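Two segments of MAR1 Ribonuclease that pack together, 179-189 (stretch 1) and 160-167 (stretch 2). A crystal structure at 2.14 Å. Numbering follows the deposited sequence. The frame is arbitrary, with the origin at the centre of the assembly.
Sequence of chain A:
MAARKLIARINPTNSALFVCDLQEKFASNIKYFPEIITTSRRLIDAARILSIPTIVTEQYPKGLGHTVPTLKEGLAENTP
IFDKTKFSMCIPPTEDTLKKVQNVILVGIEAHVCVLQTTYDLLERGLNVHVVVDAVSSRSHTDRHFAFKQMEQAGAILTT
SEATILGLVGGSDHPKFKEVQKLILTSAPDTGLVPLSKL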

ATOM      1  N   GLU A 179      30.126  -3.584  17.460  1.00 29.78           N
ATOM      2  CA  GLU A 179      29.275  -3.611  18.649  1.00 29.55           C
ATOM      3  C   GLU A 179      27.792  -3.759  18.310  1.00 28.89           C
ATOM      4  O   GLU A 179      27.115  -4.617  18.873  1.00 28.69           O
ATOM      5  CB  GLU A 179      29.504  -2.377  19.520  1.00 29.68           C
ATOM      6  CG  GLU A 179      30.752  -2.466  20.377  1.00 30.88           C
ATOM      7  CD  GLU A 179      30.979  -1.219  21.196  1.00 32.00           C
ATOM      8  OE1 GLU A 179      31.952  -0.492  20.900  1.00 33.24           O
ATOM      9  OE2 GLU A 179      30.184  -0.963  22.125  1.00 32.11           O
ATOM     10  N   VAL A 180      27.296  -2.933  17.388  1.00 28.44           N
ATOM     11  CA  VAL A 180      25.890  -3.017  16.974  1.00 28.12           C
ATOM     12  C   VAL A 180      25.597  -4.291  16.176  1.00 27.89           C
ATOM     13  O   VAL A 180      24.464  -4.772  16.172  1.00 27.77           O
ATOM     14  CB  VAL A 180      25.383  -1.738  16.223  1.00 28.05           C
ATOM     15  CG1 VAL A 180      25.508  -0.500  17.110  1.00 28.09           C
ATOM     16  CG2 VAL A 180      26.100  -1.533  14.895  1.00 28.14           C
ATOM     17  N   GLN A 181      26.628  -4.839  15.523  1.00 27.75           N
ATOM     18  CA  GLN A 181      26.498  -6.066  14.727  1.00 27.65           C
ATOM     19  C   GLN A 181      26.118  -7.270  15.585  1.00 27.12           C
ATOM     20  O   GLN A 181      25.399  -8.159  15.119  1.00 26.88           O
ATOM     21  CB  GLN A 181      27.789  -6.362  13.954  1.00 27.74           C
ATOM     22  CG  GLN A 181      27.602  -7.281  12.747  1.00 28.22           C
ATOM     23  CD  GLN A 181      28.911  -7.661  12.073  1.00 28.50           C
ATOM     24  OE1 GLN A 181      29.975  -7.662  12.699  1.00 29.91           O
ATOM     25  NE2 GLN A 181      28.836  -7.998  10.789  1.00 28.80           N
ATOM     26  N   LYS A 182      26.606  -7.289  16.829  1.00 26.44           N
ATOM     27  CA  LYS A 182      26.263  -8.333  17.806  1.00 25.87           C
ATOM     28  C   LYS A 182      24.760  -8.411  18.042  1.00 25.10           C
ATOM     29  O   LYS A 182      24.208  -9.500  18.187  1.00 25.24           O
ATOM     30  CB  LYS A 182      26.971  -8.093  19.153  1.00 25.96           C
ATOM     31  CG  LYS A 182      28.499  -8.042  19.103  1.00 27.00           C
ATOM     32  CD  LYS A 182      29.126  -9.407  18.858  1.00 28.41           C
ATOM     33  CE  LYS A 182      30.645  -9.300  18.738  1.00 29.39           C
ATOM     34  NZ  LYS A 182      31.260 -10.586  18.287  1.00 29.72           N
ATOM     35  N   LEU A 183      24.109  -7.249  18.069  1.00 24.34           N
ATOM     36  CA  LEU A 183      22.667  -7.145  18.316  1.00 23.91           C
ATOM     37  C   LEU A 183      21.822  -7.709  17.173  1.00 23.58           C
ATOM     38  O   LEU A 183      20.663  -8.076  17.382  1.00 23.29           O
ATOM     39  CB  LEU A 183      22.260  -5.687  18.574  1.00 23.67           C
ATOM     40  CG  LEU A 183      23.145  -4.785  19.445  1.00 23.77           C
ATOM     41  CD1 LEU A 183      22.673  -3.343  19.355  1.00 22.89           C
ATOM     42  CD2 LEU A 183      23.186  -5.256  20.902  1.00 23.65           C
ATOM     43  N   ILE A 184      22.405  -7.773  15.976  1.00 23.28           N
ATOM     44  CA  ILE A 184      21.684  -8.208  14.772  1.00 23.14           C
ATOM     45  C   ILE A 184      22.233  -9.501  14.151  1.00 23.40           C
ATOM     46  O   ILE A 184      21.952  -9.807  12.983  1.00 23.36           O
ATOM     47  CB  ILE A 184      21.628  -7.091  13.692  1.00 23.38           C
ATOM     48  CG1 ILE A 184      23.041  -6.682  13.255  1.00 22.96           C
ATOM     49  CG2 ILE A 184      20.823  -5.882  14.193  1.00 22.44           C
ATOM     50  CD1 ILE A 184      23.158  -6.388  11.791  1.00 23.22           C
ATOM     51  N   LEU A 185      22.998 -10.264  14.936  1.00 23.37           N
ATOM     52  CA  LEU A 185      23.584 -11.524  14.466  1.00 23.33           C
ATOM     53  C   LEU A 185      22.514 -12.509  14.003  1.00 22.78           C
ATOM     54  O   LEU A 185      22.662 -13.161  12.969  1.00 22.93           O
ATOM     55  CB  LEU A 185      24.461 -12.155  15.555  1.00 23.60           C
ATOM     56  CG  LEU A 185      25.289 -13.389  15.184  1.00 24.23           C
ATOM     57  CD1 LEU A 185      26.473 -13.008  14.302  1.00 25.36           C
ATOM     58  CD2 LEU A 185      25.766 -14.101  16.446  1.00 24.18           C
ATOM     59  N   THR A 186      21.441 -12.613  14.778  1.00 22.32           N
ATOM     60  CA  THR A 186      20.264 -13.358  14.365  1.00 21.93           C
ATOM     61  C   THR A 186      19.183 -12.363  13.941  1.00 21.50           C
ATOM     62  O   THR A 186      19.125 -11.242  14.458  1.00 21.21           O
ATOM     63  CB  THR A 186      19.733 -14.281  15.493  1.00 22.06           C
ATOM     64  OG1 THR A 186      19.225 -13.488  16.573  1.00 22.86           O
ATOM     65  CG2 THR A 186      20.844 -15.195  16.016  1.00 21.86           C
ATOM     66  N   SER A 187      18.344 -12.770  12.990  1.00 20.91           N
ATOM     67  CA  SER A 187      17.220 -11.943  12.553  1.00 20.43           C
ATOM     68  C   SER A 187      16.243 -11.718  13.701  1.00 20.20           C
ATOM     69  O   SER A 187      15.988 -12.626  14.495  1.00 19.89           O
ATOM     70  CB  SER A 187      16.490 -12.597  11.374  1.00 20.34           C
ATOM     71  OG  SER A 187      17.339 -12.710  10.247  1.00 20.33           O
ATOM     72  N   ALA A 188      15.702 -10.505  13.780  1.00 19.89           N
ATOM     73  CA  ALA A 188      14.672 -10.178  14.762  1.00 19.58           C
ATOM     74  C   ALA A 188      13.538 -11.192  14.663  1.00 19.57           C
ATOM     75  O   ALA A 188      13.219 -11.645  13.567  1.00 19.43           O
ATOM     76  CB  ALA A 188      14.155  -8.769  14.534  1.00 19.50           C
ATOM     77  N   PRO A 189      12.945 -11.576  15.809  1.00 19.68           N
ATOM     78  CA  PRO A 189      11.846 -12.535  15.782  1.00 19.62           C
ATOM     79  C   PRO A 189      10.695 -12.077  14.885  1.00 19.34           C
ATOM     80  O   PRO A 189      10.322 -10.898  14.900  1.00 19.46           O
ATOM     81  CB  PRO A 189      11.394 -12.589  17.246  1.00 19.73           C
ATOM     82  CG  PRO A 189      12.595 -12.181  18.025  1.00 20.03           C
ATOM     83  CD  PRO A 189      13.270 -11.154  17.186  1.00 19.83           C
TER
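Stretch 2 160-167: TSEATILG

Stretch 2 (Thr-160 to Gly-167) packs against stretch 1 (Glu-179 to Pro-189) within one chain of MAR1 Ribonuclease. Stretch 2 is one residue of loop followed by a helix that starts at Ser-161 and runs on past Gly-167; stretch 1 enters as the end of a helix and leaves as an extended segment. The two run in opposite senses: the start of stretch 2 lies by the end of stretch 1, and the register steps back from Ser-161 beside Ala-188 (CA to CA 7.3 Å) through Glu-162 beside Ile-184 (CA to CA 6.4 Å) to Ile-165 beside Val-180 (CA to CA 7.1 Å). Together they bury 365 Å², mostly through aliphatic side chains, and no direct hydrogen bond crosses between them.

Thr-160 is the N-cap residue. It makes no contact with stretch 1, but its carbonyl opens the helix: Thr-160 O accepts from Thr-164 N at 2.9 Å and from Thr-164 OG1, also at 2.9 Å. Ser-161, the first helical residue, points its CA-to-CB bond toward stretch 1, and with chi1 in the p well its OG lies 3.5 Å from Ala-188 CB. This is a van der Waals contact, since a methyl group offers the hydroxyl no partner; Ser-161 OG finds its hydrogen bond elsewhere in the structure. Ala-188 lies where the backbone of stretch 1 is extended, at phi/psi -53/143, with its methyl directed at the start of the helix.

One residue on, Glu-162 also faces stretch 1. Its chi1 and chi2 are both t, and the aliphatic part of the chain supports Ile-184, with Glu-162 CG 3.9 Å from Ile-184 CG2. Beyond it, the carboxylate reaches water 1, which donates to Glu-162 OE1 at 2.6 Å and accepts from Ser-187 OG at 2.8 Å. The water thus joins one oxygen of each stretch without a direct bond. Ala-163 and Thr-164 follow on a part of the helix out of reach of stretch 1.

The next turn brings Ile-165 back to the interface, where it touches two residues: its CG2 lies 3.6 Å from Val-180 CB, and its CG1 lies 4.1 Å from Ile-184 CG2. Its backbone is held in the helix by Ile-165 N donating to Ser-161 O at 2.9 Å. Leu-166 starts sideways from the backbone, yet the end of its side chain comes nearer, and Leu-166 CD1 meets Ile-184 CD1 at 3.7 Å. Ile-184 is thus the hub of the contact, touching Glu-162, Ile-165 and Leu-166 and giving up 96 Å² to stretch 2. Ile-184 CD1 also lies 3.9 Å from Glu-162 CG, so both ends of the side chain meet the glutamate, with chi1 in the p well and chi2 between wells at 142°. Gly-167 closes the stretch away from the contact, its N donating to Ala-163 O at 2.9 Å as the helix continues.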

ATOM      1  N   THR A 160      12.283  -1.399   9.853  1.00 16.50           N
ATOM      2  CA  THR A 160      12.521  -2.547  10.727  1.00 16.40           C
ATOM      3  C   THR A 160      13.760  -2.326  11.586  1.00 16.48           C
ATOM      4  O   THR A 160      14.594  -1.464  11.282  1.00 16.44           O
ATOM      5  CB  THR A 160      12.663  -3.865   9.939  1.00 16.32           C
ATOM      6  OG1 THR A 160      13.706  -3.735   8.966  1.00 16.51           O
ATOM      7  CG2 THR A 160      11.358  -4.221   9.238  1.00 16.33           C
ATOM      8  N   SER A 161      13.875  -3.112  12.654  1.00 16.30           N
ATOM      9  CA  SER A 161      14.973  -2.967  13.609  1.00 16.70           C
ATOM     10  C   SER A 161      16.351  -3.064  12.958  1.00 16.87           C
ATOM     11  O   SER A 161      17.199  -2.208  13.194  1.00 16.85           O
ATOM     12  CB  SER A 161      14.843  -3.972  14.758  1.00 16.48           C
ATOM     13  OG  SER A 161      14.793  -5.299  14.274  1.00 16.55           O
ATOM     14  N   GLU A 162      16.567  -4.089  12.132  1.00 17.33           N
ATOM     15  CA  GLU A 162      17.864  -4.268  11.477  1.00 17.67           C
ATOM     16  C   GLU A 162      18.152  -3.169  10.455  1.00 17.73           C
ATOM     17  O   GLU A 162      19.288  -2.690  10.359  1.00 17.49           O
ATOM     18  CB  GLU A 162      17.997  -5.657  10.845  1.00 17.93           C
ATOM     19  CG  GLU A 162      19.444  -6.030  10.557  1.00 18.75           C
ATOM     20  CD  GLU A 162      19.588  -7.311   9.767  1.00 19.36           C
ATOM     21  OE1 GLU A 162      19.337  -8.397  10.329  1.00 19.66           O
ATOM     22  OE2 GLU A 162      19.976  -7.230   8.582  1.00 20.61           O
ATOM     23  N   ALA A 163      17.127  -2.776   9.693  1.00 17.73           N
ATOM     24  CA  ALA A 163      17.247  -1.642   8.775  1.00 17.76           C
ATOM     25  C   ALA A 163      17.682  -0.379   9.523  1.00 17.81           C
ATOM     26  O   ALA A 163      18.546   0.361   9.051  1.00 17.52           O
ATOM     27  CB  ALA A 163      15.937  -1.402   8.040  1.00 17.78           C
ATOM     28  N   THR A 164      17.086  -0.151  10.693  1.00 17.94           N
ATOM     29  CA  THR A 164      17.378   1.036  11.502  1.00 18.43           C
ATOM     30  C   THR A 164      18.793   1.017  12.097  1.00 18.67           C
ATOM     31  O   THR A 164      19.519   2.009  11.979  1.00 18.91           O
ATOM     32  CB  THR A 164      16.311   1.250  12.605  1.00 18.32           C
ATOM     33  OG1 THR A 164      15.014   1.300  12.003  1.00 18.47           O
ATOM     34  CG2 THR A 164      16.543   2.552  13.364  1.00 18.52           C
ATOM     35  N   ILE A 165      19.180  -0.101  12.713  1.00 19.08           N
ATOM     36  CA  ILE A 165      20.487  -0.222  13.381  1.00 19.52           C
ATOM     37  C   ILE A 165      21.626   0.011  12.388  1.00 19.54           C
ATOM     38  O   ILE A 165      22.541   0.796  12.651  1.00 19.37           O
ATOM     39  CB  ILE A 165      20.700  -1.623  14.046  1.00 19.82           C
ATOM     40  CG1 ILE A 165      19.517  -2.047  14.931  1.00 20.24           C
ATOM     41  CG2 ILE A 165      22.016  -1.668  14.824  1.00 19.97           C
ATOM     42  CD1 ILE A 165      19.143  -1.095  16.027  1.00 22.48           C
ATOM     43  N   LEU A 166      21.546  -0.675  11.251  1.00 19.55           N
ATOM     44  CA  LEU A 166      22.554  -0.595  10.202  1.00 19.74           C
ATOM     45  C   LEU A 166      22.487   0.720   9.436  1.00 20.04           C
ATOM     46  O   LEU A 166      23.503   1.190   8.924  1.00 20.33           O
ATOM     47  CB  LEU A 166      22.426  -1.784   9.247  1.00 19.61           C
ATOM     48  CG  LEU A 166      22.885  -3.135   9.803  1.00 19.45           C
ATOM     49  CD1 LEU A 166      22.531  -4.253   8.855  1.00 19.70           C
ATOM     50  CD2 LEU A 166      24.391  -3.130  10.088  1.00 19.45           C
ATOM     51  N   GLY A 167      21.290   1.298   9.353  1.00 20.24           N
ATOM     52  CA  GLY A 167      21.099   2.617   8.752  1.00 20.55           C
ATOM     53  C   GLY A 167      21.771   3.715   9.559  1.00 20.90           C
ATOM     54  O   GLY A 167      22.292   4.677   8.996  1.00 20.61           O
TER
HETATM   55  O   HOH W   1      17.600 -10.024   9.401  1.00 15.89           O